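Local atomic coordinates of alpha-1,3-glucanase (Paenibacillus glycanilyticus, PDB entry 6K0P), a protein that hydrolyses alpha-1,3-glucan as a glycoside hydrolase of family 87, represented here by its catalytic domain. Residues A72-L77 with E173-P178; S195-L200 with S223-Y228; R385-A390 with L408-I413. The protein carries 1 engineered substitution. All blocks are in the same frame, centred on the assembly; numbering follows the deposited sequence.

Interaction 1 of 3, residues A72-L77 with E173-P178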
loop_
_atom_site.group_PDB
_atom_site.type_symbol
_atom_site.label_atom_id
_atom_site.label_comp_id
_atom_site.label_asym_id
_atom_site.label_seq_id
_atom_site.Cartn_x
_atom_site.Cartn_y
_atom_site.Cartn_z
ATOM N N ALA A 72 19.973 -15.206 1.872
ATOM C CA ALA A 72 18.654 -15.259 2.497
ATOM C C ALA A 72 18.511 -16.474 3.401
ATOM O O ALA A 72 18.931 -17.575 3.044
ATOM C CB ALA A 72 17.544 -15.296 1.435
ATOM N N ASN A 73 17.884 -16.261 4.565
ATOM C CA ASN A 73 17.391 -17.341 5.414
ATOM C C ASN A 73 15.880 -17.296 5.600
ATOM O O ASN A 73 15.333 -18.140 6.324
ATOM C CB ASN A 73 18.070 -17.341 6.800
ATOM C CG ASN A 73 17.939 -16.004 7.535
ATOM O OD1 ASN A 73 17.201 -15.131 7.125
ATOM N ND2 ASN A 73 18.679 -15.850 8.634
ATOM N N ALA A 74 15.189 -16.336 4.990
ATOM C CA ALA A 74 13.767 -16.155 5.240
ATOM C C ALA A 74 13.077 -15.739 3.955
ATOM O O ALA A 74 13.681 -15.099 3.087
ATOM C CB ALA A 74 13.534 -15.097 6.322
ATOM N N PHE A 75 11.799 -16.098 3.851
ATOM C CA PHE A 75 11.090 -16.036 2.577
ATOM C C PHE A 75 9.632 -15.686 2.803
ATOM O O PHE A 75 9.014 -16.156 3.767
ATOM C CB PHE A 75 11.179 -17.384 1.845
ATOM C CG PHE A 75 12.592 -17.820 1.593
ATOM C CD1 PHE A 75 13.272 -17.374 0.470
ATOM C CD2 PHE A 75 13.264 -18.606 2.515
ATOM C CE1 PHE A 75 14.585 -17.732 0.256
ATOM C CE2 PHE A 75 14.584 -18.952 2.308
ATOM C CZ PHE A 75 15.240 -18.527 1.172
ATOM N N VAL A 76 9.071 -14.895 1.891
ATOM C CA VAL A 76 7.629 -14.664 1.844
ATOM C C VAL A 76 7.142 -15.010 0.442
ATOM O O VAL A 76 7.639 -14.457 -0.550
ATOM C CB VAL A 76 7.237 -13.230 2.237
ATOM C CG1 VAL A 76 5.713 -13.076 2.178
ATOM C CG2 VAL A 76 7.750 -12.897 3.649
ATOM N N LEU A 77 6.187 -15.931 0.359
ATOM C CA LEU A 77 5.620 -16.367 -0.912
ATOM C C LEU A 77 4.231 -15.755 -1.072
ATOM O O LEU A 77 3.303 -16.113 -0.339
ATOM C CB LEU A 77 5.522 -17.892 -0.935
ATOM C CG LEU A 77 5.143 -18.489 -2.285
ATOM C CD1 LEU A 77 6.353 -18.446 -3.228
ATOM C CD2 LEU A 77 4.651 -19.911 -2.071
ATOM N N GLU A 173 15.101 -12.614 2.320
ATOM C CA GLU A 173 15.689 -11.739 3.325
ATOM C C GLU A 173 16.709 -12.523 4.137
ATOM O O GLU A 173 16.508 -13.706 4.434
ATOM C CB GLU A 173 14.597 -11.169 4.249
ATOM C CG GLU A 173 15.072 -10.037 5.149
ATOM C CD GLU A 173 13.947 -9.389 5.940
ATOM O OE1 GLU A 173 12.762 -9.613 5.605
ATOM O OE2 GLU A 173 14.256 -8.661 6.904
ATOM N N ASN A 174 17.805 -11.854 4.497
ATOM C CA ASN A 174 18.779 -12.393 5.443
ATOM C C ASN A 174 18.498 -11.740 6.795
ATOM O O ASN A 174 18.909 -10.604 7.051
ATOM C CB ASN A 174 20.198 -12.111 4.966
ATOM C CG ASN A 174 21.237 -12.751 5.854
ATOM O OD1 ASN A 174 20.904 -13.543 6.735
ATOM N ND2 ASN A 174 22.508 -12.423 5.620
ATOM N N VAL A 175 17.789 -12.456 7.651
ATOM C CA VAL A 175 17.335 -11.923 8.929
ATOM C C VAL A 175 18.402 -12.185 9.985
ATOM O O VAL A 175 18.849 -13.326 10.170
ATOM C CB VAL A 175 16.000 -12.567 9.327
ATOM C CG1 VAL A 175 15.458 -11.929 10.601
ATOM C CG2 VAL A 175 14.993 -12.399 8.186
ATOM N N ALA A 176 18.812 -11.117 10.681
ATOM C CA ALA A 176 19.766 -11.245 11.769
ATOM C C ALA A 176 19.155 -12.061 12.907
ATOM O O ALA A 176 17.931 -12.196 13.003
ATOM C CB ALA A 176 20.108 -9.851 12.291
ATOM N N PRO A 177 19.985 -12.614 13.784
ATOM C CA PRO A 177 19.467 -13.277 14.995
ATOM C C PRO A 177 18.643 -12.310 15.827
ATOM O O PRO A 177 18.802 -11.083 15.703
ATOM C CB PRO A 177 20.747 -13.695 15.744
ATOM C CG PRO A 177 21.804 -13.749 14.697
ATOM C CD PRO A 177 21.452 -12.706 13.672
ATOM N N PRO A 178 17.751 -12.819 16.682
ATOM C CA PRO A 178 16.884 -11.927 17.465
ATOM C C PRO A 178 17.670 -11.040 18.416
ATOM O O PRO A 178 18.669 -11.455 19.011
ATOM C CB PRO A 178 15.975 -12.891 18.233
ATOM C CG PRO A 178 16.743 -14.179 18.285
ATOM C CD PRO A 178 17.492 -14.239 16.975
#

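Interaction 2 of 3, residues S195-L200 with S223-Y228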
loop_
_atom_site.group_PDB
_atom_site.type_symbol
_atom_site.label_atom_id
_atom_site.label_comp_id
_atom_site.label_asym_id
_atom_site.label_seq_id
_atom_site.Cartn_x
_atom_site.Cartn_y
_atom_site.Cartn_z
ATOM N N SER A 195 1.993 -10.716 31.089
ATOM C CA SER A 195 1.409 -10.226 29.855
ATOM C C SER A 195 1.949 -8.838 29.510
ATOM O O SER A 195 2.604 -8.167 30.315
ATOM C CB SER A 195 -0.105 -10.140 29.995
ATOM O OG SER A 195 -0.431 -9.099 30.894
ATOM N N ILE A 196 1.657 -8.409 28.276
ATOM C CA ILE A 196 1.983 -7.047 27.853
ATOM C C ILE A 196 1.386 -6.019 28.814
ATOM O O ILE A 196 2.070 -5.093 29.266
ATOM C CB ILE A 196 1.523 -6.818 26.401
ATOM C CG1 ILE A 196 2.276 -7.748 25.445
ATOM C CG2 ILE A 196 1.711 -5.358 26.002
ATOM C CD1 ILE A 196 1.685 -7.813 24.036
ATOM N N ASP A 197 0.098 -6.172 29.148
ATOM C CA ASP A 197 -0.531 -5.237 30.081
ATOM C C ASP A 197 0.152 -5.253 31.447
ATOM O O ASP A 197 0.314 -4.201 32.075
ATOM C CB ASP A 197 -2.019 -5.552 30.242
ATOM C CG ASP A 197 -2.909 -4.720 29.320
ATOM O OD1 ASP A 197 -2.547 -3.568 28.966
ATOM O OD2 ASP A 197 -4.006 -5.210 28.987
ATOM N N GLN A 198 0.536 -6.437 31.936
ATOM C CA GLN A 198 1.196 -6.518 33.240
ATOM C C GLN A 198 2.580 -5.878 33.206
ATOM O O GLN A 198 2.981 -5.195 34.160
ATOM C CB GLN A 198 1.265 -7.972 33.710
ATOM C CG GLN A 198 -0.098 -8.556 34.056
ATOM C CD GLN A 198 -0.038 -10.035 34.373
ATOM O OE1 GLN A 198 0.688 -10.797 33.729
ATOM N NE2 GLN A 198 -0.811 -10.453 35.370
ATOM N N ALA A 199 3.324 -6.087 32.118
ATOM C CA ALA A 199 4.625 -5.440 31.976
ATOM C C ALA A 199 4.481 -3.924 31.938
ATOM O O ALA A 199 5.283 -3.203 32.544
ATOM C CB ALA A 199 5.332 -5.951 30.720
ATOM N N LEU A 200 3.448 -3.425 31.249
ATOM C CA LEU A 200 3.231 -1.982 31.174
ATOM C C LEU A 200 2.844 -1.397 32.526
ATOM O O LEU A 200 3.259 -0.284 32.860
ATOM C CB LEU A 200 2.172 -1.655 30.118
ATOM C CG LEU A 200 2.685 -1.738 28.680
ATOM C CD1 LEU A 200 1.511 -1.729 27.723
ATOM C CD2 LEU A 200 3.630 -0.593 28.354
ATOM N N SER A 223 -6.905 -7.300 23.065
ATOM C CA SER A 223 -7.509 -6.062 23.519
ATOM C C SER A 223 -6.748 -4.909 22.900
ATOM O O SER A 223 -5.683 -5.089 22.300
ATOM C CB SER A 223 -7.426 -5.958 25.035
ATOM O OG SER A 223 -6.062 -5.847 25.428
ATOM N N LYS A 224 -7.302 -3.715 23.063
ATOM C CA LYS A 224 -6.552 -2.489 22.831
ATOM C C LYS A 224 -5.712 -2.199 24.066
ATOM O O LYS A 224 -6.235 -2.101 25.183
ATOM C CB LYS A 224 -7.521 -1.351 22.525
ATOM C CG LYS A 224 -7.829 -1.238 21.058
ATOM C CD LYS A 224 -6.640 -0.620 20.321
ATOM C CE LYS A 224 -6.697 -0.970 18.851
ATOM N NZ LYS A 224 -5.750 -0.106 18.109
ATOM N N ILE A 225 -4.406 -2.094 23.870
ATOM C CA ILE A 225 -3.455 -1.898 24.955
ATOM C C ILE A 225 -3.155 -0.409 25.052
ATOM O O ILE A 225 -2.605 0.190 24.116
ATOM C CB ILE A 225 -2.188 -2.731 24.719
ATOM C CG1 ILE A 225 -2.538 -4.219 24.800
ATOM C CG2 ILE A 225 -1.142 -2.399 25.759
ATOM C CD1 ILE A 225 -1.489 -5.133 24.206
ATOM N N PHE A 226 -3.519 0.197 26.186
ATOM C CA PHE A 226 -3.427 1.641 26.344
ATOM C C PHE A 226 -2.074 2.051 26.907
ATOM O O PHE A 226 -1.581 1.460 27.881
ATOM C CB PHE A 226 -4.576 2.170 27.208
ATOM C CG PHE A 226 -5.853 2.287 26.445
ATOM C CD1 PHE A 226 -6.670 1.183 26.274
ATOM C CD2 PHE A 226 -6.199 3.479 25.821
ATOM C CE1 PHE A 226 -7.834 1.266 25.529
ATOM C CE2 PHE A 226 -7.357 3.576 25.083
ATOM C CZ PHE A 226 -8.178 2.463 24.922
ATOM N N LEU A 227 -1.476 3.056 26.278
ATOM C CA LEU A 227 -0.218 3.632 26.725
ATOM C C LEU A 227 -0.549 4.983 27.332
ATOM O O LEU A 227 -1.169 5.829 26.676
ATOM C CB LEU A 227 0.772 3.791 25.567
ATOM C CG LEU A 227 1.081 2.522 24.764
ATOM C CD1 LEU A 227 2.289 2.763 23.839
ATOM C CD2 LEU A 227 1.332 1.351 25.686
ATOM N N TYR A 228 -0.178 5.161 28.592
ATOM C CA TYR A 228 -0.466 6.381 29.334
ATOM C C TYR A 228 0.584 6.505 30.432
ATOM O O TYR A 228 1.544 5.727 30.481
ATOM C CB TYR A 228 -1.919 6.398 29.839
ATOM C CG TYR A 228 -2.287 5.253 30.765
ATOM C CD1 TYR A 228 -2.554 3.985 30.262
ATOM C CD2 TYR A 228 -2.380 5.445 32.138
ATOM C CE1 TYR A 228 -2.892 2.931 31.108
ATOM C CE2 TYR A 228 -2.727 4.404 32.990
ATOM C CZ TYR A 228 -2.982 3.153 32.471
ATOM O OH TYR A 228 -3.326 2.114 33.300
HETATM O O HOH W 1 -4.608 -1.462 28.282
HETATM O O HOH W 2 -5.757 -4.121 27.492
HETATM O O HOH W 3 -1.514 -1.013 29.277
#

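Interaction 3 of 3, residues R385-A390 with L408-I413. With ACY (acetic acid), chain K.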
loop_
_atom_site.group_PDB
_atom_site.type_symbol
_atom_site.label_atom_id
_atom_site.label_comp_id
_atom_site.label_asym_id
_atom_site.label_seq_id
_atom_site.Cartn_x
_atom_site.Cartn_y
_atom_site.Cartn_z
ATOM N N ARG A 385 -7.540 -1.606 -3.689
ATOM C CA ARG A 385 -8.594 -0.653 -4.000
ATOM C C ARG A 385 -8.011 0.726 -3.743
ATOM O O ARG A 385 -7.209 0.884 -2.820
ATOM C CB ARG A 385 -9.819 -0.884 -3.097
ATOM C CG ARG A 385 -10.897 0.170 -3.247
ATOM C CD ARG A 385 -11.983 -0.030 -2.220
ATOM N NE ARG A 385 -12.941 1.068 -2.263
ATOM C CZ ARG A 385 -14.180 0.970 -1.813
ATOM N NH1 ARG A 385 -14.600 -0.175 -1.282
ATOM N NH2 ARG A 385 -14.995 2.016 -1.897
ATOM N N ALA A 386 -8.397 1.707 -4.568
ATOM C CA ALA A 386 -7.939 3.093 -4.437
ATOM C C ALA A 386 -6.465 3.249 -4.817
ATOM O O ALA A 386 -5.944 2.449 -5.605
ATOM C CB ALA A 386 -8.309 3.701 -3.076
ATOM N N ALA A 387 -5.788 4.288 -4.329
ATOM C CA ALA A 387 -4.516 4.685 -4.922
ATOM C C ALA A 387 -3.325 4.233 -4.081
ATOM O O ALA A 387 -3.439 3.980 -2.880
ATOM C CB ALA A 387 -4.463 6.209 -5.122
ATOM N N ALA A 388 -2.159 4.148 -4.730
ATOM C CA ALA A 388 -0.928 3.915 -3.977
ATOM C C ALA A 388 -0.618 5.092 -3.059
ATOM O O ALA A 388 -0.246 4.908 -1.893
ATOM C CB ALA A 388 0.230 3.632 -4.941
ATOM N N PHE A 389 -0.773 6.314 -3.564
ATOM C CA PHE A 389 -0.497 7.531 -2.814
ATOM C C PHE A 389 -1.636 8.501 -3.082
ATOM O O PHE A 389 -2.065 8.648 -4.225
ATOM C CB PHE A 389 0.839 8.154 -3.267
ATOM C CG PHE A 389 1.995 7.207 -3.179
ATOM C CD1 PHE A 389 2.646 7.005 -1.966
ATOM C CD2 PHE A 389 2.416 6.492 -4.296
ATOM C CE1 PHE A 389 3.693 6.106 -1.872
ATOM C CE2 PHE A 389 3.468 5.595 -4.207
ATOM C CZ PHE A 389 4.112 5.410 -2.993
ATOM N N ALA A 390 -2.133 9.157 -2.034
ATOM C CA ALA A 390 -3.263 10.059 -2.211
ATOM C C ALA A 390 -3.097 11.281 -1.328
ATOM O O ALA A 390 -2.836 11.158 -0.125
ATOM C CB ALA A 390 -4.590 9.362 -1.893
ATOM N N LEU A 408 -5.460 -1.991 -8.471
ATOM C CA LEU A 408 -6.608 -2.683 -9.051
ATOM C C LEU A 408 -7.653 -1.739 -9.638
ATOM O O LEU A 408 -8.282 -2.090 -10.642
ATOM C CB LEU A 408 -7.253 -3.623 -8.038
ATOM C CG LEU A 408 -6.399 -4.828 -7.654
ATOM C CD1 LEU A 408 -7.242 -5.814 -6.854
ATOM C CD2 LEU A 408 -5.785 -5.514 -8.882
ATOM N N THR A 409 -7.895 -0.563 -9.026
ATOM C CA THR A 409 -9.059 0.248 -9.394
ATOM C C THR A 409 -8.817 1.744 -9.575
ATOM O O THR A 409 -9.779 2.456 -9.880
ATOM C CB THR A 409 -10.191 0.111 -8.358
ATOM O OG1 THR A 409 -9.760 0.692 -7.118
ATOM C CG2 THR A 409 -10.591 -1.337 -8.138
ATOM N N TYR A 410 -7.595 2.256 -9.383
ATOM C CA TYR A 410 -7.494 3.707 -9.217
ATOM C C TYR A 410 -6.064 4.163 -9.535
ATOM O O TYR A 410 -5.214 3.327 -9.882
ATOM C CB TYR A 410 -7.927 4.003 -7.771
ATOM C CG TYR A 410 -8.822 5.215 -7.550
ATOM C CD1 TYR A 410 -9.942 5.415 -8.340
ATOM C CD2 TYR A 410 -8.521 6.173 -6.582
ATOM C CE1 TYR A 410 -10.769 6.497 -8.148
ATOM C CE2 TYR A 410 -9.352 7.266 -6.382
ATOM C CZ TYR A 410 -10.469 7.425 -7.166
ATOM O OH TYR A 410 -11.273 8.521 -6.953
ATOM N N PRO A 411 -5.763 5.464 -9.459
ATOM C CA PRO A 411 -4.436 5.949 -9.859
ATOM C C PRO A 411 -3.305 5.430 -8.988
ATOM O O PRO A 411 -3.494 4.973 -7.854
ATOM C CB PRO A 411 -4.554 7.467 -9.666
ATOM C CG PRO A 411 -5.987 7.750 -9.866
ATOM C CD PRO A 411 -6.696 6.584 -9.252
ATOM N N GLY A 412 -2.093 5.547 -9.538
ATOM C CA GLY A 412 -0.911 5.493 -8.697
ATOM C C GLY A 412 -0.881 6.625 -7.685
ATOM O O GLY A 412 -0.558 6.408 -6.513
ATOM N N ILE A 413 -1.196 7.849 -8.126
ATOM C CA ILE A 413 -1.227 9.032 -7.268
ATOM C C ILE A 413 -2.518 9.794 -7.534
ATOM O O ILE A 413 -2.773 10.206 -8.674
ATOM C CB ILE A 413 -0.016 9.960 -7.482
ATOM C CG1 ILE A 413 1.297 9.178 -7.346
ATOM C CG2 ILE A 413 -0.069 11.118 -6.485
ATOM C CD1 ILE A 413 2.525 10.039 -7.586
HETATM C C ACY K . -12.760 4.396 -3.485
HETATM O O ACY K . -13.779 4.580 -2.720
HETATM O OXT ACY K . -12.145 3.348 -3.613
HETATM C CH3 ACY K . -12.367 5.644 -4.265
HETATM O O HOH W 4 -6.503 0.027 -6.568
#

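Interaction 1 of 3, residues A72-L77 with E173-P178
Asn73 reaches across to Val175 with both ends of its carboxamide, and the two bonds fix the rotation of that group. From CB, chi1 of 55° sets CG between the backbone N and the carbonyl carbon; beyond it the carboxamide presents its O and N to the backbone of Val175. CG itself approaches Val175 N to 3.6 Å. OD1 accepts from Val175 N at 2.8 Å in an almost straight bond (175° at the hydrogen), although the donor is tilted from the plane of the carboxamide. ND2 returns the bond to Val175 O at 3.0 Å; that oxygen lies in the amide plane of Asn73, and the N-H arrives on one of its lone pairs. One side chain therefore satisfies the N-H and the C=O of a single residue, as a neighbouring strand's backbone would.

Next to this pair the backbones meet in a classic beta bulge. Glu173 O accepts from two successive amides, Asn73 N at 2.9 Å and Ala74 N at 3.0 Å, while Glu173 N donates to Ala74 O and closes the antiparallel hydrogen-bonded pair. Beside the bulge, Ala74 CB packs on Val175 CG2 at 3.6 Å. The carboxylate of Glu173 points out of the contact to a salt bridge with Arg324 and a hydrogen bond from Trp240.

The bulge lies where strand 165-173 ends against strand 72-80, which is bonded to strand 137-143 as well; Trp240, from a loop later in the chain, touches both Ala74 and Val175.

Interaction 2 of 3, residues S195-L200 with S223-Y228
Three water molecules join the carboxylate of Asp197 to the strand facing it, so the polar part of this helix-strand contact is bridged by solvent, while Ile225 and Leu200 meet directly. OD1 of Asp197 accepts from a water, 3.0 Å away, that in turn accepts from Phe226 N. A second water lies between OD1 and Phe226 O. The third donates to Asp197 OD2 and to Lys224 O and also hydrogen-bonds Ser223 OG, 2.7 Å from it. Both carboxylate oxygens are thus engaged, and the strand backbone on this side, which the helix does not reach directly, is bonded through water.

The apolar part centres on Ile225, whose two branches part toward different helix residues. CG2, anti to the backbone N (the CG1 branch has chi1 -66°), meets Leu200 CD1 at 3.4 Å, tighter than usual van der Waals contact; CD1 instead reaches Ile196 CG2 at 3.7 Å. Ile225 crosses both helix side chains at about a right angle. Leu200 CD1 also touches Leu227 CD2 at 3.7 Å, so one methyl touches two strand residues.

At the start of the helix, Ser195 and Gln198 form a capping box: Gln198 N donates to Ser195 OG at 3.0 Å, and Ser195 N donates to Gln198 OE1. The axes of helix 196-200 and strand 224-227 approach to 9.4 Å, their directions 10° apart. Ile196 and Leu200 also pack on Ile212 of strand 211-214. A short helix packed over the first coils of a parallel beta-helix is a familiar cap of the pectate lyase-like fold, to which this catalytic region belongs.

Interaction 3 of 3, residues R385-A390 with L408-I413
Phe389 and Ile413 form a parallel bridge; ahead of it the two backbones run side by side in register, from Arg385 by Thr409 onward, without further bridges, the two segments pointing within 5° of each other. The conventional bond is Phe389 N to Gly412 O, 3.0 Å; Ala388 N to Pro411 O is weak. Two CA-H...O contacts add to these: Ala387 CA lies 3.1 Å from Pro411 O, and Ile413 CA lies 3.2 Å from Phe389 O with an angle of 151° at the hydrogen. Farther back, a water takes over, donating to Ala386 O and accepting from Thr409 N. Tyr410 CB sits 3.3 Å from Ala386 O.

Among the apolar contacts, the Tyr410 ring atom CD2 comes within 4.3 Å of both Ala386 CB and Ala387 CB. Phe389 CD2 and Ile413 CG1 pack on the same side of the paired strands.

The polar contact joins Arg385 to a bound acetic acid molecule, probably present as acetate and probably from the crystallisation liquor. The arginine chain is extended from CG to NE, and the guanidinium meets the acid at its edge: NE donates to OXT at 2.8 Å and NH2 to O at 3.0 Å, both nearly straight. The methyl of the acid lies over one face of the Tyr410 ring, offset toward the rim. NH1 turns the other way, to the backbone oxygens of Gly118 and Leu120. A methionine in place of Arg385 would probably leave the acid without its two donors and those two carbonyls without the donor that NH1 supplies from this loop.

Strand 389-392 lies between strands 357-360 and 409-416, pairing in parallel with each; Phe389 packs on Leu378 and Ala380 of strand 374-383, and Ile413 on Leu439 of strand 437-446.

In the fold
Interaction 1 belongs to the antiparallel N-terminal domain, whereas interactions 2 and 3 lie at different points along the parallel-stranded region that follows it. No two touch: nearest atoms are about 16 Å apart between interactions 1 and 2 and between 1 and 3, and about 21 Å between 2 and 3, whose centres are 35 Å apart. In interaction 1 the side chain of Ala74 is about 9 Å from a bound glucose unit, too far for direct contact. In interaction 3 the side chain of Tyr410 is about 5 Å from a bound glucose unit. The centre of interaction 2, in the early coils, is 28 Å from the centre of the chain; that of interaction 3 is 9 Å from it.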